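Local coordinates for protein hydratase ChsH1 (Mycobacterium tuberculosis, PDB 4W78) that hydrates the steroid enoyl thioester 3-oxo-4,17-pregnadiene-20-carboxyl-CoA during cholesterol side-chain degradation and is found in complex with ChsH2, at residues 7-12 with 89-94; 34-39 with 45-50; 65-70 with 154-159. All coordinates share one frame; numbering follows the deposited sequence.

Contact 1: 7-12 with 89-94; sequences EAVAQI and IKLFDD
Leu-91 on helix 85-94 reaches across to Ala-8 and Val-9 on helix 3-13, joining two helices that pack against the antiparallel sheet of this hot-dog-family chain. The tight part is small. The CB of Ala-8 meets both methyls of Leu-91, 3.6 Å from CD1 and 3.7 Å from CD2, so the forked end straddles it. Alanine suits the place because its single methyl lets the helices approach to 7.7 Å between the CA atoms of Ala-8 and Leu-91. With CG of Leu-91 anti to the backbone N (chi1 179°), the fork projects into the gap between the helices. Val-9 CG2 comes in at about a right angle, 4.0 Å from Leu-91 CD2. Val-9 also rests on Leu-125 and Val-128 of strand 119-134, tying this edge of the contact to the sheet. No hydrogen bond joins the two segments.

The solvent side is looser and polar, and each helix there bonds within itself. On helix 3-13, Gln-11 makes a weak bond to the carbonyl oxygen of Glu-7. On helix 85-94, a salt bridge spans one turn: Lys-90 NZ lies 2.6 Å from Asp-94 OD2, on that oxygen's syn lone pair.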
# COMPACT_ATOMS: atom_id res chain seq x y z
N GLU A 7 -26.85 24.11 18.60
CA GLU A 7 -26.75 23.65 19.99
C GLU A 7 -25.93 22.37 20.10
O GLU A 7 -25.11 22.23 21.00
CB GLU A 7 -28.15 23.47 20.60
CG GLU A 7 -28.93 24.77 20.71
CD GLU A 7 -30.34 24.57 21.25
OE1 GLU A 7 -30.63 23.48 21.78
OE2 GLU A 7 -31.15 25.52 21.16
N ALA A 8 -26.12 21.44 19.17
CA ALA A 8 -25.37 20.18 19.19
C ALA A 8 -23.90 20.41 18.91
O ALA A 8 -23.04 19.80 19.53
CB ALA A 8 -25.95 19.19 18.18
N VAL A 9 -23.62 21.29 17.95
CA VAL A 9 -22.25 21.64 17.62
C VAL A 9 -21.54 22.23 18.83
O VAL A 9 -20.38 21.89 19.10
CB VAL A 9 -22.20 22.64 16.43
CG1 VAL A 9 -20.80 23.23 16.27
CG2 VAL A 9 -22.61 21.93 15.14
N ALA A 10 -22.23 23.10 19.56
CA ALA A 10 -21.67 23.73 20.76
C ALA A 10 -21.29 22.68 21.80
O ALA A 10 -20.22 22.73 22.40
CB ALA A 10 -22.67 24.73 21.34
N GLN A 11 -22.17 21.71 22.01
CA GLN A 11 -21.85 20.68 22.99
C GLN A 11 -20.64 19.83 22.57
O GLN A 11 -19.82 19.45 23.41
CB GLN A 11 -23.08 19.83 23.32
CG GLN A 11 -24.34 20.68 23.57
CD GLN A 11 -24.16 21.79 24.62
OE1 GLN A 11 -23.53 21.59 25.66
NE2 GLN A 11 -24.72 22.97 24.34
N ILE A 12 -20.49 19.58 21.27
CA ILE A 12 -19.32 18.88 20.77
C ILE A 12 -18.06 19.71 20.99
O ILE A 12 -17.05 19.20 21.47
CB ILE A 12 -19.49 18.53 19.28
CG1 ILE A 12 -20.68 17.56 19.13
CG2 ILE A 12 -18.21 17.94 18.72
CD1 ILE A 12 -21.19 17.39 17.70
N ILE A 89 -20.61 14.10 12.04
CA ILE A 89 -21.13 13.34 10.89
C ILE A 89 -22.50 12.74 11.19
O ILE A 89 -23.41 12.82 10.37
CB ILE A 89 -20.16 12.23 10.44
CG1 ILE A 89 -18.84 12.83 9.95
CG2 ILE A 89 -20.81 11.36 9.36
CD1 ILE A 89 -18.97 13.86 8.83
N LYS A 90 -22.67 12.16 12.38
CA LYS A 90 -23.97 11.64 12.79
C LYS A 90 -25.06 12.72 12.83
O LYS A 90 -26.17 12.51 12.34
CB LYS A 90 -23.88 10.95 14.16
CG LYS A 90 -25.18 10.32 14.64
CD LYS A 90 -25.61 9.16 13.76
CE LYS A 90 -26.57 8.22 14.48
NZ LYS A 90 -27.75 8.92 15.07
N LEU A 91 -24.74 13.86 13.42
CA LEU A 91 -25.65 14.99 13.50
C LEU A 91 -26.19 15.35 12.11
O LEU A 91 -27.40 15.42 11.91
CB LEU A 91 -24.94 16.20 14.11
CG LEU A 91 -25.73 17.50 14.26
CD1 LEU A 91 -26.86 17.33 15.28
CD2 LEU A 91 -24.80 18.65 14.66
N PHE A 92 -25.27 15.54 11.16
CA PHE A 92 -25.68 15.97 9.81
C PHE A 92 -26.33 14.88 8.97
O PHE A 92 -27.26 15.17 8.19
CB PHE A 92 -24.52 16.66 9.08
CG PHE A 92 -24.22 18.02 9.62
CD1 PHE A 92 -25.09 19.07 9.36
CD2 PHE A 92 -23.12 18.25 10.43
CE1 PHE A 92 -24.85 20.33 9.89
CE2 PHE A 92 -22.87 19.51 10.95
CZ PHE A 92 -23.73 20.55 10.68
N ASP A 93 -25.88 13.64 9.13
CA ASP A 93 -26.56 12.52 8.49
C ASP A 93 -28.01 12.43 8.94
O ASP A 93 -28.92 12.20 8.13
CB ASP A 93 -25.85 11.20 8.81
CG ASP A 93 -24.59 11.00 8.00
OD1 ASP A 93 -24.36 11.78 7.05
OD2 ASP A 93 -23.84 10.05 8.30
N ASP A 94 -28.23 12.62 10.24
CA ASP A 94 -29.56 12.51 10.82
C ASP A 94 -30.49 13.62 10.31
O ASP A 94 -31.71 13.44 10.24
CB ASP A 94 -29.50 12.55 12.34
CG ASP A 94 -29.03 11.24 12.93
OD1 ASP A 94 -29.06 10.22 12.21
OD2 ASP A 94 -28.65 11.22 14.13

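Contact 2: 34-39 with 45-50; sequences NWVEAI and IYVDDA
Val-36, Tyr-46 and Val-47 make this contact, in which a helix of the hot-dog-family region packs against the short 3-10 turn and loop that follow it. Val-36, with the most buried surface of the three, sends one methyl to each partner. Its CG1 lies 3.8 Å from CD2 of the Tyr-46 ring and 4.0 Å from Tyr-46 CB, so it sits beside the CB end of the ring. The other methyl, CG2, stands 4.2 Å from Val-47 CG1. The first torsion (chi1 -59°) sets CG1 anti to the carbonyl carbon and leaves CG2 in the cleft between the backbone N and C, and this division lets a single residue serve two neighbours. A beta-branched side chain fits well, being short and two-headed.

Tyr-46, itself buried, offers its CB and ring carbon CD2, met obliquely by the valine methyl. Val-47 belongs to the more exposed margin, where it also touches Gln-29 and Asn-33 of the same helix. No hydrogen bond crosses, but the backbone of the loop is held: Tyr-46 O accepts from Gln-29 NE2. Asp-48 is the N-cap of the next helix, accepting a weak bond from Ala-50 N (2.9 Å to OD1). Within helix 29-39, Ile-39 CG1 covers the centre of one face of the Trp-35 ring, while Val-36 CG1 approaches the edge of that ring in its plane.

Helix 29-39 lies where the chain meets ChsH2 and a second copy of this protein: Arg-61 of ChsH2 bonds to Ile-39 O, and Arg-24 of that copy forms a salt bridge with Glu-37. The 3-10 turn at 45-46 and the loop residues 47-48 lead on into helix 49-54, with Ile-45 pinned to Val-61 by backbone hydrogen bonding.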
# COMPACT_ATOMS: atom_id res chain seq x y z
N ASN A 34 7.97 3.70 0.06
CA ASN A 34 6.75 3.34 -0.65
C ASN A 34 6.11 4.59 -1.25
O ASN A 34 5.61 4.57 -2.38
CB ASN A 34 5.75 2.65 0.28
CG ASN A 34 6.17 1.23 0.66
OD1 ASN A 34 7.01 0.61 0.02
ND2 ASN A 34 5.55 0.71 1.71
N TRP A 35 6.13 5.67 -0.48
CA TRP A 35 5.49 6.93 -0.86
C TRP A 35 6.24 7.63 -1.99
O TRP A 35 5.63 7.97 -3.01
CB TRP A 35 5.35 7.81 0.38
CG TRP A 35 4.48 9.03 0.27
CD1 TRP A 35 3.19 9.16 0.69
CD2 TRP A 35 4.87 10.31 -0.23
NE1 TRP A 35 2.74 10.45 0.46
CE2 TRP A 35 3.76 11.17 -0.10
CE3 TRP A 35 6.06 10.82 -0.75
CZ2 TRP A 35 3.79 12.51 -0.49
CZ3 TRP A 35 6.09 12.16 -1.17
CH2 TRP A 35 4.96 12.97 -1.04
N VAL A 36 7.55 7.83 -1.84
CA VAL A 36 8.27 8.52 -2.93
C VAL A 36 8.22 7.73 -4.23
O VAL A 36 8.17 8.31 -5.31
CB VAL A 36 9.72 8.92 -2.58
CG1 VAL A 36 9.73 9.84 -1.36
CG2 VAL A 36 10.60 7.69 -2.38
N GLU A 37 8.23 6.40 -4.14
CA GLU A 37 8.17 5.59 -5.35
C GLU A 37 6.83 5.74 -6.06
O GLU A 37 6.79 5.84 -7.30
CB GLU A 37 8.45 4.12 -5.02
CG GLU A 37 9.91 3.88 -4.63
CD GLU A 37 10.18 2.47 -4.13
OE1 GLU A 37 9.40 1.56 -4.47
OE2 GLU A 37 11.17 2.29 -3.39
N ALA A 38 5.74 5.75 -5.31
CA ALA A 38 4.42 5.86 -5.94
C ALA A 38 4.16 7.28 -6.47
O ALA A 38 3.61 7.44 -7.55
CB ALA A 38 3.33 5.43 -4.96
N ILE A 39 4.54 8.29 -5.68
CA ILE A 39 4.36 9.69 -6.07
C ILE A 39 5.29 10.05 -7.22
O ILE A 39 4.99 10.94 -8.03
CB ILE A 39 4.61 10.62 -4.84
CG1 ILE A 39 3.57 10.37 -3.74
CG2 ILE A 39 4.61 12.12 -5.22
CD1 ILE A 39 2.14 10.78 -4.12
N ILE A 45 16.76 14.06 -0.82
CA ILE A 45 16.82 14.23 0.62
C ILE A 45 15.95 13.23 1.37
O ILE A 45 16.11 13.05 2.57
CB ILE A 45 16.46 15.66 1.06
CG1 ILE A 45 14.95 15.91 0.92
CG2 ILE A 45 17.29 16.70 0.28
CD1 ILE A 45 14.53 17.32 1.38
N TYR A 46 15.04 12.56 0.66
CA TYR A 46 14.15 11.58 1.31
C TYR A 46 14.76 10.19 1.35
O TYR A 46 14.22 9.29 2.01
CB TYR A 46 12.80 11.52 0.58
CG TYR A 46 12.09 12.86 0.44
CD1 TYR A 46 12.11 13.80 1.46
CD2 TYR A 46 11.41 13.17 -0.73
CE1 TYR A 46 11.46 15.03 1.32
CE2 TYR A 46 10.75 14.38 -0.87
CZ TYR A 46 10.78 15.31 0.15
OH TYR A 46 10.13 16.52 -0.00
N VAL A 47 15.88 10.00 0.65
CA VAL A 47 16.45 8.67 0.47
C VAL A 47 17.97 8.60 0.61
O VAL A 47 18.53 7.51 0.59
CB VAL A 47 16.07 8.07 -0.90
CG1 VAL A 47 14.56 7.84 -1.00
CG2 VAL A 47 16.54 8.98 -2.03
N ASP A 48 18.64 9.75 0.75
CA ASP A 48 20.11 9.80 0.74
C ASP A 48 20.57 10.76 1.84
O ASP A 48 20.33 11.96 1.76
CB ASP A 48 20.60 10.25 -0.66
CG ASP A 48 22.12 10.56 -0.73
OD1 ASP A 48 22.88 10.36 0.24
OD2 ASP A 48 22.56 11.00 -1.81
N ASP A 49 21.23 10.21 2.86
CA ASP A 49 21.73 10.99 4.00
C ASP A 49 22.66 12.12 3.55
O ASP A 49 22.55 13.23 4.04
CB ASP A 49 22.49 10.10 5.00
CG ASP A 49 21.57 9.34 5.96
OD1 ASP A 49 20.44 9.79 6.24
OD2 ASP A 49 21.99 8.27 6.46
N ALA A 50 23.59 11.83 2.64
CA ALA A 50 24.52 12.85 2.18
C ALA A 50 23.80 14.00 1.50
O ALA A 50 24.12 15.17 1.73
CB ALA A 50 25.57 12.24 1.26

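Contact 3: 65-70 with 154-159; sequences AMIQVW and DVAEMN
Ile-67 and Gln-68, at the start of a short, weakly bonded helix, pack against Val-155, Ala-156 and Met-158 of strand 153-165. Ile-67 CG1 lies 3.7 Å from the CB of Ala-156, and its CD1 is 4.2 Å from the same methyl. The small alanine gives the branched isoleucine a place to settle against the strand. With CG1 anti to the backbone N (chi1 -172°), the longer branch of Ile-67 runs toward the sheet, and its tip just grazes Val-155, with CD1 4.5 Å from CG2.

One step along, an amide meets a thioether. Gln-68 OE1 sits 3.5 Å from Met-158 SD and 3.8 Å from its CE, while Gln-68 CD is 4.0 Å from that CE. The two side chains cross at about a right angle, and no hydrogen bond links them. An extended glutamine can span the wider gap here (9.1 Å between the CA atoms of Gln-68 and Met-158), and the flexible methionine, bent at its last torsion, brings sulfur and methyl to the amide.

What positions the strand residues is partly a classic beta bulge: Val-155 and Ala-156 both lie opposite Trp-148, and both turn toward the helix. Glu-157 points away, as strand alternation requires, and Met-158 returns to the inner face, where it also packs on Ile-146, Trp-148 and Gln-107.

Strand 153-165 is flanked by strands 139-150 and 99-109, and Ile-67 touches both through Trp-148, Gln-107 and Tyr-109. The short 67-70 helix lies against one face of the antiparallel sheet, consistent with the helix-on-sheet core of the hot-dog family to which this chain belongs. Beyond it lie helix 29-39, whose Met-31 touches Trp-70, and the ChsH2 chain, whose Leu-53 packs on Gln-68.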
# COMPACT_ATOMS: atom_id res chain seq x y z
N ALA A 65 4.69 16.48 3.06
CA ALA A 65 3.35 16.07 2.65
C ALA A 65 2.95 14.68 3.13
O ALA A 65 1.81 14.27 2.93
CB ALA A 65 3.20 16.16 1.13
N MET A 66 3.88 13.94 3.74
CA MET A 66 3.53 12.68 4.40
C MET A 66 2.94 12.82 5.80
O MET A 66 2.58 11.81 6.41
CB MET A 66 4.74 11.73 4.48
CG MET A 66 5.08 11.06 3.16
SD MET A 66 6.26 9.71 3.38
CE MET A 66 5.19 8.41 4.02
N ILE A 67 2.80 14.04 6.32
CA ILE A 67 2.39 14.19 7.73
C ILE A 67 1.10 13.44 8.07
O ILE A 67 1.04 12.73 9.06
CB ILE A 67 2.34 15.66 8.21
CG1 ILE A 67 2.12 15.72 9.73
CG2 ILE A 67 1.25 16.46 7.49
CD1 ILE A 67 3.31 15.21 10.53
N GLN A 68 0.10 13.54 7.20
CA GLN A 68 -1.18 12.89 7.46
C GLN A 68 -1.09 11.37 7.29
O GLN A 68 -1.90 10.63 7.86
CB GLN A 68 -2.24 13.49 6.54
CG GLN A 68 -3.67 13.17 6.88
CD GLN A 68 -4.64 14.02 6.07
OE1 GLN A 68 -4.27 15.03 5.49
NE2 GLN A 68 -5.89 13.59 6.01
N VAL A 69 -0.12 10.90 6.50
CA VAL A 69 0.03 9.46 6.29
C VAL A 69 0.34 8.73 7.59
O VAL A 69 -0.20 7.65 7.85
CB VAL A 69 1.13 9.19 5.23
CG1 VAL A 69 1.30 7.71 5.00
CG2 VAL A 69 0.78 9.90 3.93
N TRP A 70 1.19 9.33 8.42
CA TRP A 70 1.64 8.62 9.61
C TRP A 70 0.48 8.27 10.52
O TRP A 70 0.49 7.20 11.15
CB TRP A 70 2.67 9.46 10.38
CG TRP A 70 3.82 9.87 9.51
CD1 TRP A 70 4.17 11.14 9.17
CD2 TRP A 70 4.73 9.00 8.83
NE1 TRP A 70 5.25 11.12 8.32
CE2 TRP A 70 5.62 9.82 8.11
CE3 TRP A 70 4.89 7.61 8.77
CZ2 TRP A 70 6.64 9.30 7.32
CZ3 TRP A 70 5.91 7.09 7.98
CH2 TRP A 70 6.77 7.94 7.27
N ASP A 154 4.75 21.00 18.69
CA ASP A 154 3.93 21.05 17.48
C ASP A 154 4.83 21.01 16.26
O ASP A 154 5.77 21.81 16.14
CB ASP A 154 3.09 22.34 17.43
CG ASP A 154 2.01 22.39 18.48
OD1 ASP A 154 1.85 21.43 19.26
OD2 ASP A 154 1.29 23.42 18.52
N VAL A 155 4.56 20.08 15.35
CA VAL A 155 5.40 19.95 14.15
C VAL A 155 4.66 20.23 12.85
O VAL A 155 5.29 20.49 11.83
CB VAL A 155 6.08 18.56 14.06
CG1 VAL A 155 7.05 18.36 15.23
CG2 VAL A 155 5.05 17.44 14.01
N ALA A 156 3.34 20.16 12.88
CA ALA A 156 2.54 20.46 11.68
C ALA A 156 1.11 20.73 12.09
O ALA A 156 0.69 20.38 13.19
CB ALA A 156 2.58 19.30 10.69
N GLU A 157 0.35 21.34 11.19
CA GLU A 157 -1.06 21.56 11.46
C GLU A 157 -1.83 21.61 10.16
O GLU A 157 -1.25 21.74 9.08
CB GLU A 157 -1.31 22.80 12.34
CG GLU A 157 -0.94 24.15 11.81
CD GLU A 157 -1.48 25.24 12.74
OE1 GLU A 157 -2.27 26.08 12.29
OE2 GLU A 157 -1.14 25.22 13.94
N MET A 158 -3.14 21.43 10.27
CA MET A 158 -3.99 21.40 9.09
C MET A 158 -5.33 22.02 9.38
O MET A 158 -5.90 21.81 10.45
CB MET A 158 -4.18 19.95 8.64
CG MET A 158 -5.19 19.76 7.54
SD MET A 158 -5.14 18.09 6.91
CE MET A 158 -5.86 17.16 8.23
N ASN A 159 -5.82 22.82 8.44
CA ASN A 159 -7.19 23.26 8.44
C ASN A 159 -7.88 22.46 7.34
O ASN A 159 -7.44 22.49 6.18
CB ASN A 159 -7.26 24.76 8.16
CG ASN A 159 -6.52 25.59 9.20
OD1 ASN A 159 -6.66 25.38 10.40
ND2 ASN A 159 -5.72 26.54 8.73

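From the N terminus, helix 3-13 opens contact 1. Contact 2 then opens and closes within a few residues, joining helix 29-39 to the approach to helix 49-54, and so lies wholly inside the long loop that contact 1 shuts. Contact 3 opens at 65-70 before contact 1 closes at 89-94, and it closes only on the last strand, so contacts 1 and 3 cross. Contact 1 joins two helices at one end of the chain; contact 2 lies at the other, with centres about 41 Å apart. Contact 3, near the middle, ties the sheet to contact 2: Trp-35 CD2 packs 3.5 Å from Met-66 CG.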